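Rubredoxin\:oxygen oxidoreductase (Desulfovibrio gigas, PDB 1E5D) catalyses the four-electron reduction of dioxygen to two water molecules, using FMN and a diiron centre. Local coordinates at residues A[152-155]-A[160-163]. Sequence-based numbering, arbitrary orientation.
Sequences VSWF and VLIS
S153 and I162 exchange two backbone hydrogen bonds, S153 N to I162 O and I162 N to S153 O, each 2.8 Å long. F155 and V160 form a second such pair, in which F155 N reaches V160 O at 2.9 Å and the return bond from V160 N to F155 O is more bent, with 152° at the hydrogen. W154 and L161 make the non-hydrogen-bonded pair between them, where L161 CA approaches S153 O in a CA-H...O contact.

Apolar side chains meet across the strands on both faces of the sheet. On one, the W154 indole crosses to the partner strand: CG lies anti to the backbone N (chi1 -179°), and the edge of the six-membered ring, at CE3 and CZ3, comes up against the V160-L161 peptide, with CE3 3.7 Å from L161 CB and L161 N near the ring plane. L161 sends its CD1 branch the other way along the strand, to meet V152 CG2 at 3.8 Å. On the opposite face, F155 CB packs alongside V160 CB, while I162 CD1 touches the edge of the phenyl ring at CE2 (4.0 Å).

Buried S153 OG, on the face shared with F155, V160 and I162, is hydrogen-bonded to Q78 OE1, next to the iron ligand H79; S163, whose side chain turns away from the partner strand, bonds through OG to the carbonyl of I166, just past D165, the iron-bridging carboxylate. Flanked by strands 136-141 and 221-224, the two strands are an antiparallel beta hairpin within one sheet of the metallo-beta-lactamase-fold domain, and strand 160-164 leads directly into the diiron site.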
ATOM      1  N   VAL A 152     -22.811  10.559  23.319  1.00 25.22           N
ATOM      2  CA  VAL A 152     -24.000   9.796  22.927  1.00 20.18           C
ATOM      3  C   VAL A 152     -25.229  10.354  23.627  1.00 27.78           C
ATOM      4  O   VAL A 152     -25.104  11.134  24.575  1.00 32.65           O
ATOM      5  CB  VAL A 152     -23.810   8.302  23.226  1.00 23.01           C
ATOM      6  CG1 VAL A 152     -22.492   7.814  22.628  1.00 15.85           C
ATOM      7  CG2 VAL A 152     -23.838   8.034  24.723  1.00 20.61           C
ATOM      8  N   SER A 153     -26.416   9.967  23.162  1.00 23.86           N
ATOM      9  CA  SER A 153     -27.644  10.525  23.719  1.00 14.21           C
ATOM     10  C   SER A 153     -28.557   9.430  24.251  1.00 14.18           C
ATOM     11  O   SER A 153     -28.808   8.435  23.588  1.00 24.74           O
ATOM     12  CB  SER A 153     -28.410  11.354  22.688  1.00 12.76           C
ATOM     13  OG  SER A 153     -27.798  12.620  22.535  1.00 23.44           O
ATOM     14  N   TRP A 154     -29.031   9.666  25.462  1.00 16.50           N
ATOM     15  CA  TRP A 154     -29.833   8.685  26.169  1.00 22.91           C
ATOM     16  C   TRP A 154     -31.236   9.201  26.473  1.00 23.60           C
ATOM     17  O   TRP A 154     -31.404  10.270  27.059  1.00 22.09           O
ATOM     18  CB  TRP A 154     -29.134   8.325  27.478  1.00 28.48           C
ATOM     19  CG  TRP A 154     -29.812   7.293  28.319  1.00 31.53           C
ATOM     20  CD1 TRP A 154     -30.115   7.385  29.649  1.00 26.85           C
ATOM     21  CD2 TRP A 154     -30.273   6.006  27.887  1.00 32.42           C
ATOM     22  NE1 TRP A 154     -30.737   6.236  30.070  1.00 28.57           N
ATOM     23  CE2 TRP A 154     -30.846   5.374  29.009  1.00 32.29           C
ATOM     24  CE3 TRP A 154     -30.257   5.329  26.663  1.00 37.16           C
ATOM     25  CZ2 TRP A 154     -31.394   4.093  28.936  1.00 35.99           C
ATOM     26  CZ3 TRP A 154     -30.804   4.058  26.595  1.00 40.69           C
ATOM     27  CH2 TRP A 154     -31.367   3.451  27.727  1.00 39.36           C
ATOM     28  N   PHE A 155     -32.202   8.408  26.055  1.00 23.74           N
ATOM     29  CA  PHE A 155     -33.600   8.519  26.446  1.00 21.38           C
ATOM     30  C   PHE A 155     -33.868   7.433  27.494  1.00 22.08           C
ATOM     31  O   PHE A 155     -34.151   6.284  27.154  1.00 17.88           O
ATOM     32  CB  PHE A 155     -34.530   8.393  25.244  1.00 24.88           C
ATOM     33  CG  PHE A 155     -34.563   9.667  24.407  1.00 31.71           C
ATOM     34  CD1 PHE A 155     -35.424  10.705  24.715  1.00 32.48           C
ATOM     35  CD2 PHE A 155     -33.720   9.810  23.316  1.00 34.59           C
ATOM     36  CE1 PHE A 155     -35.452  11.869  23.973  1.00 29.21           C
ATOM     37  CE2 PHE A 155     -33.743  10.969  22.563  1.00 33.30           C
ATOM     38  CZ  PHE A 155     -34.602  12.001  22.895  1.00 31.92           C
ATOM     39  N   VAL A 160     -33.724   4.455  24.819  1.00 27.10           N
ATOM     40  CA  VAL A 160     -33.180   4.672  23.496  1.00 25.64           C
ATOM     41  C   VAL A 160     -31.799   5.314  23.595  1.00 18.93           C
ATOM     42  O   VAL A 160     -31.667   6.445  24.051  1.00 27.63           O
ATOM     43  CB  VAL A 160     -34.054   5.590  22.620  1.00 33.08           C
ATOM     44  CG1 VAL A 160     -33.521   5.601  21.192  1.00 33.04           C
ATOM     45  CG2 VAL A 160     -35.512   5.157  22.668  1.00 30.38           C
ATOM     46  N   LEU A 161     -30.796   4.562  23.168  1.00 19.92           N
ATOM     47  CA  LEU A 161     -29.439   5.082  23.100  1.00 18.18           C
ATOM     48  C   LEU A 161     -29.095   5.409  21.646  1.00 17.33           C
ATOM     49  O   LEU A 161     -29.079   4.514  20.799  1.00 22.21           O
ATOM     50  CB  LEU A 161     -28.443   4.086  23.675  1.00 17.87           C
ATOM     51  CG  LEU A 161     -26.987   4.548  23.716  1.00 19.94           C
ATOM     52  CD1 LEU A 161     -26.809   5.731  24.656  1.00 15.67           C
ATOM     53  CD2 LEU A 161     -26.087   3.382  24.106  1.00 17.64           C
ATOM     54  N   ILE A 162     -28.846   6.680  21.386  1.00 17.45           N
ATOM     55  CA  ILE A 162     -28.386   7.169  20.093  1.00 19.10           C
ATOM     56  C   ILE A 162     -26.879   7.419  20.175  1.00 20.51           C
ATOM     57  O   ILE A 162     -26.515   8.407  20.813  1.00 15.04           O
ATOM     58  CB  ILE A 162     -29.150   8.436  19.684  1.00 20.06           C
ATOM     59  CG1 ILE A 162     -30.675   8.285  19.765  1.00 19.99           C
ATOM     60  CG2 ILE A 162     -28.712   8.897  18.299  1.00 14.75           C
ATOM     61  CD1 ILE A 162     -31.464   9.558  19.578  1.00 13.87           C
ATOM     62  N   SER A 163     -26.081   6.541  19.582  1.00 21.41           N
ATOM     63  CA  SER A 163     -24.673   6.340  19.855  1.00 19.10           C
ATOM     64  C   SER A 163     -23.655   6.794  18.823  1.00 21.30           C
ATOM     65  O   SER A 163     -22.483   6.396  18.949  1.00 20.90           O
ATOM     66  CB  SER A 163     -24.419   4.821  20.047  1.00  4.81           C
ATOM     67  OG  SER A 163     -25.034   4.140  18.968  1.00 15.64           O
TER